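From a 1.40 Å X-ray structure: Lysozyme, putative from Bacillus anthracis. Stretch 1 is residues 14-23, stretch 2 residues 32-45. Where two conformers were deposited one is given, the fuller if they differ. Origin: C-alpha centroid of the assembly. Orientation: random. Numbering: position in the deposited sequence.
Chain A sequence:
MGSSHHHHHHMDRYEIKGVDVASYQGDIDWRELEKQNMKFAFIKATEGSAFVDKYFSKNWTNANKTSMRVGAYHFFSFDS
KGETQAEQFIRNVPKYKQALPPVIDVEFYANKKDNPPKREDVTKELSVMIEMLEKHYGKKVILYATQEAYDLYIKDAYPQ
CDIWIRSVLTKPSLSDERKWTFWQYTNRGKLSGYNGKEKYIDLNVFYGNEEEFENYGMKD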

ATOM      1  N   TYR A  14      19.997  -0.068 -11.886  1.00 13.37           N
ATOM      2  CA  TYR A  14      20.035  -1.036 -10.800  1.00 13.21           C
ATOM      3  C   TYR A  14      19.531  -2.363 -11.310  1.00 14.06           C
ATOM      4  O   TYR A  14      18.324  -2.538 -11.509  1.00 16.04           O
ATOM      5  CB  TYR A  14      19.170  -0.552  -9.617  1.00 12.73           C
ATOM      6  CG  TYR A  14      19.580   0.811  -9.151  1.00 11.16           C
ATOM      7  CD1 TYR A  14      20.822   1.014  -8.584  1.00 10.67           C
ATOM      8  CD2 TYR A  14      18.732   1.929  -9.310  1.00 11.45           C
ATOM      9  CE1 TYR A  14      21.232   2.280  -8.187  1.00 11.53           C
ATOM     10  CE2 TYR A  14      19.119   3.187  -8.907  1.00 12.04           C
ATOM     11  CZ  TYR A  14      20.372   3.369  -8.351  1.00 11.23           C
ATOM     12  OH  TYR A  14      20.779   4.621  -7.962  1.00 12.65           O
ATOM     13  N   GLU A  15      20.440  -3.306 -11.507  1.00 13.28           N
ATOM     14  CA  GLU A  15      20.074  -4.586 -12.081  1.00 13.76           C
ATOM     15  C   GLU A  15      19.881  -5.734 -11.120  1.00 12.42           C
ATOM     16  O   GLU A  15      19.529  -6.823 -11.542  1.00 14.34           O
ATOM     17  CB  GLU A  15      21.102  -5.020 -13.108  1.00 15.12           C
ATOM     18  CG  GLU A  15      21.252  -4.017 -14.208  1.00 17.94           C
ATOM     19  CD  GLU A  15      21.897  -4.648 -15.379  1.00 22.43           C
ATOM     20  OE1 GLU A  15      21.177  -5.347 -16.136  1.00 24.39           O
ATOM     21  OE2 GLU A  15      23.124  -4.522 -15.477  1.00 25.84           O
ATOM     22  N   ILE A  16      20.151  -5.529  -9.841  1.00 10.44           N
ATOM     23  CA  ILE A  16      20.017  -6.579  -8.853  1.00 10.32           C
ATOM     24  C   ILE A  16      18.705  -6.353  -8.098  1.00  9.08           C
ATOM     25  O   ILE A  16      18.585  -5.438  -7.271  1.00  9.26           O
ATOM     26  CB  ILE A  16      21.210  -6.562  -7.862  1.00 10.27           C
ATOM     27  CG1 ILE A  16      22.550  -6.648  -8.627  1.00 12.06           C
ATOM     28  CG2 ILE A  16      21.074  -7.673  -6.797  1.00 10.42           C
ATOM     29  CD1 ILE A  16      22.708  -7.873  -9.477  1.00 14.59           C
ATOM     30  N   LYS A  17      17.726  -7.204  -8.401  1.00  8.60           N
ATOM     31  CA  LYS A  17      16.343  -7.077  -7.946  0.50  9.00           C
ATOM     32  C   LYS A  17      15.998  -8.181  -6.952  1.00  8.55           C
ATOM     33  O   LYS A  17      16.552  -9.283  -7.037  1.00  9.72           O
ATOM     34  CB  LYS A  17      15.412  -7.188  -9.170  0.50  9.34           C
ATOM     35  CG  LYS A  17      13.929  -6.999  -8.902  0.50 11.52           C
ATOM     36  CD  LYS A  17      13.090  -6.947 -10.209  0.50 12.68           C
ATOM     37  CE  LYS A  17      13.185  -8.232 -11.032  0.50 15.04           C
ATOM     38  NZ  LYS A  17      12.364  -8.133 -12.293  0.50 16.98           N
ATOM     39  N   GLY A  18      15.060  -7.922  -6.050  1.00  7.69           N
ATOM     40  CA  GLY A  18      14.643  -8.951  -5.103  1.00  7.60           C
ATOM     41  C   GLY A  18      13.339  -8.616  -4.434  1.00  7.21           C
ATOM     42  O   GLY A  18      12.796  -7.541  -4.627  1.00  8.91           O
ATOM     43  N   VAL A  19      12.855  -9.534  -3.642  1.00  7.62           N
ATOM     44  CA  VAL A  19      11.560  -9.370  -3.011  1.00  7.85           C
ATOM     45  C   VAL A  19      11.651  -9.294  -1.499  1.00  7.03           C
ATOM     46  O   VAL A  19      12.629  -9.639  -0.947  1.00  7.76           O
ATOM     47  CB  VAL A  19      10.626 -10.594  -3.347  1.00  8.47           C
ATOM     48  CG1 VAL A  19      10.519 -10.814  -4.862  1.00  9.96           C
ATOM     49  CG2 VAL A  19      11.109 -11.897  -2.636  1.00  9.27           C
ATOM     50  N   ASP A  20      10.570  -8.805  -0.891  1.00  7.19           N
ATOM     51  CA  ASP A  20      10.383  -8.999   0.547  1.00  7.08           C
ATOM     52  C   ASP A  20       8.960  -9.475   0.725  1.00  6.94           C
ATOM     53  O   ASP A  20       8.079  -9.028  -0.006  1.00  8.16           O
ATOM     54  CB  ASP A  20      10.718  -7.753   1.393  1.00  8.31           C
ATOM     55  CG  ASP A  20       9.807  -6.608   1.134  1.00  7.87           C
ATOM     56  OD1 ASP A  20      10.171  -5.796   0.289  1.00  9.00           O
ATOM     57  OD2 ASP A  20       8.749  -6.521   1.773  1.00  9.77           O
ATOM     58  N   VAL A  21       8.763 -10.418   1.638  1.00  7.32           N
ATOM     59  CA  VAL A  21       7.465 -11.039   1.827  1.00  8.07           C
ATOM     60  C   VAL A  21       7.168 -11.287   3.293  1.00  7.68           C
ATOM     61  O   VAL A  21       8.086 -11.380   4.125  1.00  7.88           O
ATOM     62  CB  VAL A  21       7.350 -12.408   1.079  1.00  8.00           C
ATOM     63  CG1 VAL A  21       7.608 -12.242  -0.413  1.00  9.40           C
ATOM     64  CG2 VAL A  21       8.273 -13.452   1.700  1.00 10.01           C
ATOM     65  N   ALA A  22       5.877 -11.421   3.584  1.00  7.48           N
ATOM     66  CA  ALA A  22       5.374 -11.858   4.881  1.00  8.05           C
ATOM     67  C   ALA A  22       4.268 -12.862   4.602  1.00  8.96           C
ATOM     68  O   ALA A  22       4.012 -13.223   3.434  1.00  8.77           O
ATOM     69  CB  ALA A  22       4.852 -10.667   5.685  1.00  8.05           C
ATOM     70  N   SER A  23       3.592 -13.319   5.652  1.00  9.24           N
ATOM     71  CA  SER A  23       2.566 -14.335   5.442  1.00 10.02           C
ATOM     72  C   SER A  23       1.454 -13.861   4.511  1.00  9.79           C
ATOM     73  O   SER A  23       0.823 -14.684   3.856  1.00 10.82           O
ATOM     74  CB  SER A  23       1.972 -14.787   6.777  1.00 10.95           C
ATOM     75  OG  SER A  23       1.334 -13.702   7.426  1.00 11.68           O
ATOM     76  N   GLU A  32       9.901 -20.310  -8.832  1.00 11.42           N
ATOM     77  CA  GLU A  32       9.359 -19.443  -9.860  1.00 11.61           C
ATOM     78  C   GLU A  32       9.871 -18.012  -9.745  1.00 10.79           C
ATOM     79  O   GLU A  32      10.150 -17.351 -10.758  1.00 11.18           O
ATOM     80  CB  GLU A  32       7.835 -19.480  -9.859  1.00 13.41           C
ATOM     81  CG  GLU A  32       7.240 -18.977 -11.162  1.00 16.37           C
ATOM     82  CD  GLU A  32       7.534 -19.873 -12.378  1.00 20.16           C
ATOM     83  OE1 GLU A  32       7.999 -21.015 -12.229  1.00 22.22           O
ATOM     84  OE2 GLU A  32       7.300 -19.414 -13.513  1.00 25.53           O
ATOM     85  N   LEU A  33      10.028 -17.519  -8.513  1.00 10.27           N
ATOM     86  CA  LEU A  33      10.654 -16.196  -8.340  1.00 10.10           C
ATOM     87  C   LEU A  33      12.097 -16.198  -8.817  1.00  9.85           C
ATOM     88  O   LEU A  33      12.568 -15.238  -9.451  1.00 10.03           O
ATOM     89  CB  LEU A  33      10.573 -15.690  -6.890  1.00 10.15           C
ATOM     90  CG  LEU A  33       9.176 -15.322  -6.386  1.00 10.77           C
ATOM     91  CD1 LEU A  33       9.223 -14.958  -4.892  1.00 10.86           C
ATOM     92  CD2 LEU A  33       8.577 -14.181  -7.200  1.00 12.20           C
ATOM     93  N   GLU A  34      12.817 -17.266  -8.492  1.00  9.57           N
ATOM     94  CA  GLU A  34      14.197 -17.387  -8.936  1.00  9.79           C
ATOM     95  C   GLU A  34      14.287 -17.317 -10.472  1.00  9.33           C
ATOM     96  O   GLU A  34      15.178 -16.680 -11.021  1.00  9.93           O
ATOM     97  CB  GLU A  34      14.791 -18.689  -8.402  1.00 10.32           C
ATOM     98  CG  GLU A  34      16.209 -18.957  -8.850  1.00 12.59           C
ATOM     99  CD  GLU A  34      16.776 -20.209  -8.239  1.00 13.77           C
ATOM    100  OE1 GLU A  34      16.085 -21.240  -8.187  1.00 15.53           O
ATOM    101  OE2 GLU A  34      17.932 -20.142  -7.786  1.00 20.10           O
ATOM    102  N   LYS A  35      13.326 -17.953 -11.141  1.00  8.59           N
ATOM    103  CA  LYS A  35      13.238 -17.931 -12.606  1.00  8.49           C
ATOM    104  C   LYS A  35      12.927 -16.574 -13.216  1.00  8.24           C
ATOM    105  O   LYS A  35      13.086 -16.407 -14.415  1.00  9.39           O
ATOM    106  CB  LYS A  35      12.224 -18.967 -13.071  1.00  8.86           C
ATOM    107  CG  LYS A  35      12.753 -20.376 -12.934  1.00 10.11           C
ATOM    108  CD  LYS A  35      11.717 -21.396 -13.343  1.00 11.19           C
ATOM    109  CE  LYS A  35      12.266 -22.793 -13.132  1.00 13.11           C
ATOM    110  NZ  LYS A  35      11.240 -23.852 -13.423  1.00 15.80           N
ATOM    111  N   GLN A  36      12.539 -15.602 -12.390  1.00  8.91           N
ATOM    112  CA  GLN A  36      12.306 -14.243 -12.838  1.00 10.11           C
ATOM    113  C   GLN A  36      13.433 -13.311 -12.493  1.00  9.04           C
ATOM    114  O   GLN A  36      13.235 -12.127 -12.432  1.00  9.61           O
ATOM    115  CB  GLN A  36      11.010 -13.720 -12.260  1.00 10.72           C
ATOM    116  CG  GLN A  36       9.845 -14.481 -12.873  1.00 14.18           C
ATOM    117  CD  GLN A  36       8.590 -14.180 -12.180  1.00 14.77           C
ATOM    118  OE1 GLN A  36       8.028 -13.108 -12.364  1.00 16.81           O
ATOM    119  NE2 GLN A  36       8.123 -15.110 -11.371  1.00 17.22           N
ATOM    120  N   ASN A  37      14.618 -13.870 -12.281  1.00  8.90           N
ATOM    121  CA  ASN A  37      15.826 -13.134 -11.967  1.00  9.55           C
ATOM    122  C   ASN A  37      15.703 -12.382 -10.656  1.00  9.22           C
ATOM    123  O   ASN A  37      16.302 -11.350 -10.498  1.00 10.54           O
ATOM    124  CB  ASN A  37      16.233 -12.180 -13.098  1.00  9.58           C
ATOM    125  CG  ASN A  37      17.699 -11.785 -13.021  1.00 10.07           C
ATOM    126  OD1 ASN A  37      18.505 -12.550 -12.530  1.00 14.89           O
ATOM    127  ND2 ASN A  37      18.014 -10.583 -13.411  1.00 11.68           N
ATOM    128  N   MET A  38      14.918 -12.878  -9.730  1.00  8.53           N
ATOM    129  CA  MET A  38      14.967 -12.323  -8.373  1.00  8.77           C
ATOM    130  C   MET A  38      16.223 -12.867  -7.704  1.00  9.18           C
ATOM    131  O   MET A  38      16.391 -14.091  -7.576  1.00 10.97           O
ATOM    132  CB  MET A  38      13.736 -12.719  -7.575  1.00  9.10           C
ATOM    133  CG  MET A  38      12.434 -12.217  -8.194  1.00 10.89           C
ATOM    134  SD  MET A  38      12.331 -10.408  -8.214  1.00 12.17           S
ATOM    135  CE  MET A  38      10.732 -10.250  -9.006  1.00 15.14           C
ATOM    136  N   LYS A  39      17.103 -11.970  -7.270  1.00  8.39           N
ATOM    137  CA  LYS A  39      18.393 -12.379  -6.723  1.00  9.41           C
ATOM    138  C   LYS A  39      18.418 -12.492  -5.221  1.00  8.46           C
ATOM    139  O   LYS A  39      19.354 -13.065  -4.656  1.00  9.79           O
ATOM    140  CB  LYS A  39      19.516 -11.474  -7.220  1.00 10.57           C
ATOM    141  CG  LYS A  39      19.795 -11.763  -8.689  1.00 14.49           C
ATOM    142  CD  LYS A  39      21.039 -11.111  -9.171  1.00 18.00           C
ATOM    143  CE  LYS A  39      21.171 -11.338 -10.654  1.00 18.71           C
ATOM    144  NZ  LYS A  39      21.503 -12.757 -10.944  1.00 19.73           N
ATOM    145  N   PHE A  40      17.414 -11.925  -4.563  1.00  8.31           N
ATOM    146  CA  PHE A  40      17.386 -11.939  -3.104  1.00  8.37           C
ATOM    147  C   PHE A  40      15.966 -11.902  -2.600  1.00  8.14           C
ATOM    148  O   PHE A  40      15.034 -11.512  -3.318  1.00  8.62           O
ATOM    149  CB  PHE A  40      18.224 -10.796  -2.478  1.00  8.80           C
ATOM    150  CG  PHE A  40      17.722  -9.392  -2.783  1.00  8.11           C
ATOM    151  CD1 PHE A  40      16.821  -8.757  -1.945  1.00  9.14           C
ATOM    152  CD2 PHE A  40      18.234  -8.684  -3.863  1.00  8.61           C
ATOM    153  CE1 PHE A  40      16.384  -7.444  -2.222  1.00  9.37           C
ATOM    154  CE2 PHE A  40      17.825  -7.386  -4.152  1.00  8.38           C
ATOM    155  CZ  PHE A  40      16.886  -6.758  -3.324  1.00  8.88           C
ATOM    156  N   ALA A  41      15.823 -12.278  -1.343  1.00  8.41           N
ATOM    157  CA  ALA A  41      14.581 -12.217  -0.614  1.00  8.47           C
ATOM    158  C   ALA A  41      14.842 -11.820   0.838  1.00  8.18           C
ATOM    159  O   ALA A  41      15.712 -12.319   1.433  1.00  9.13           O
ATOM    160  CB  ALA A  41      13.847 -13.482  -0.704  1.00 10.08           C
ATOM    161  N   PHE A  42      14.045 -10.912   1.347  1.00  7.55           N
ATOM    162  CA  PHE A  42      13.970 -10.675   2.788  1.00  7.65           C
ATOM    163  C   PHE A  42      12.601 -11.145   3.268  1.00  7.31           C
ATOM    164  O   PHE A  42      11.569 -10.707   2.745  1.00  8.85           O
ATOM    165  CB  PHE A  42      14.177  -9.195   3.111  1.00  7.13           C
ATOM    166  CG  PHE A  42      15.608  -8.727   2.960  1.00  7.79           C
ATOM    167  CD1 PHE A  42      16.569  -9.077   3.905  1.00  8.30           C
ATOM    168  CD2 PHE A  42      15.991  -7.956   1.881  1.00  9.27           C
ATOM    169  CE1 PHE A  42      17.885  -8.644   3.778  1.00  8.49           C
ATOM    170  CE2 PHE A  42      17.321  -7.519   1.745  1.00  9.85           C
ATOM    171  CZ  PHE A  42      18.257  -7.872   2.697  1.00  8.92           C
ATOM    172  N   ILE A  43      12.595 -12.055   4.236  1.00  7.26           N
ATOM    173  CA  ILE A  43      11.393 -12.718   4.675  1.00  8.03           C
ATOM    174  C   ILE A  43      11.047 -12.277   6.082  1.00  7.35           C
ATOM    175  O   ILE A  43      11.904 -12.296   6.962  1.00  7.41           O
ATOM    176  CB  ILE A  43      11.626 -14.250   4.669  1.00  8.54           C
ATOM    177  CG1 ILE A  43      12.038 -14.748   3.275  1.00 10.08           C
ATOM    178  CG2 ILE A  43      10.399 -15.007   5.219  1.00  9.55           C
ATOM    179  CD1 ILE A  43      12.599 -16.143   3.313  1.00 10.92           C
ATOM    180  N   LYS A  44       9.801 -11.874   6.331  1.00  7.44           N
ATOM    181  CA  LYS A  44       9.426 -11.491   7.698  1.00  6.99           C
ATOM    182  C   LYS A  44       9.528 -12.692   8.635  1.00  7.27           C
ATOM    183  O   LYS A  44       8.947 -13.747   8.347  1.00  7.84           O
ATOM    184  CB  LYS A  44       8.004 -10.961   7.762  1.00  7.79           C
ATOM    185  CG  LYS A  44       7.678 -10.465   9.166  1.00  7.64           C
ATOM    186  CD  LYS A  44       6.266  -9.882   9.256  1.00  8.20           C
ATOM    187  CE  LYS A  44       5.947  -9.469  10.691  1.00  8.18           C
ATOM    188  NZ  LYS A  44       4.541  -8.979  10.793  1.00  8.77           N
ATOM    189  N   ALA A  45      10.253 -12.520   9.748  1.00  7.38           N
ATOM    190  CA  ALA A  45      10.335 -13.543  10.782  1.00  7.30           C
ATOM    191  C   ALA A  45       9.476 -13.194  11.978  1.00  7.70           C
ATOM    192  O   ALA A  45       8.627 -13.986  12.381  1.00  9.55           O
ATOM    193  CB  ALA A  45      11.791 -13.727  11.214  1.00  8.04           C
TER
HETATM  194  O   HOH W   1      18.144  -9.216 -10.378  1.00 13.48           O
HETATM  195  O   HOH W   2      20.595  -9.009 -13.036  1.00 18.75           O

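Val 19 lies at the apolar centre of the contact. It is buried, and stretch 2 covers 105 Å² of it. Its CG2 packs 3.7 Å from Ala 41 CB and 4.2 Å from Leu 33 CD1. Its CG1 lies 3.8 Å from Met 38 SD. The branched valine thus touches Ala 41, Leu 33 and Met 38 together. Further along the same face, Val 21 CG2 approaches Ile 43 CG1 at 4.3 Å.

The other face carries Phe 40 and Phe 42. The Phe 40 ring folds back over Gly 18. Gly 18 CA sits 3.5 Å from the centroid of the Phe 40 ring, nearly on the ring normal, in a CH-pi contact. Glycine suits this place, because an ideal CB would lie 2.4 Å from Phe 40 CG and clash. Ile 16 CG2 adds an apolar contact to Phe 40 CE2 at 4.2 Å. Asp 20 also starts on this face, but its carboxylate leads away, and OD1 is hydrogen-bonded elsewhere in the structure.

Backbone hydrogen bonds join the strands, which run parallel. Val 19 N donates to Phe 40 O at 3.0 Å, and Phe 42 N donates to Val 19 O at 3.0 Å. Val 21 repeats the pattern: its N donates to Phe 42 O at 3.0 Å, and its O accepts from Lys 44 N at 2.8 Å. Lys 39 N donates to Lys 17 O at 2.8 Å.

Toward the polar edge, the lysine chains supply methylenes. Lys 17 CE rests 3.7 Å from Met 38 SD, and Lys 39 CD lies 3.7 Å from Ile 16 CD1. Beyond them, water takes over. Water 1 donates to Glu 15 O and Asn 37 O and accepts from Lys 17 N. Water 2 donates to Glu 15 O and accepts from Asn 37 ND2. In all, the contact buries 799 Å², summed over both sides.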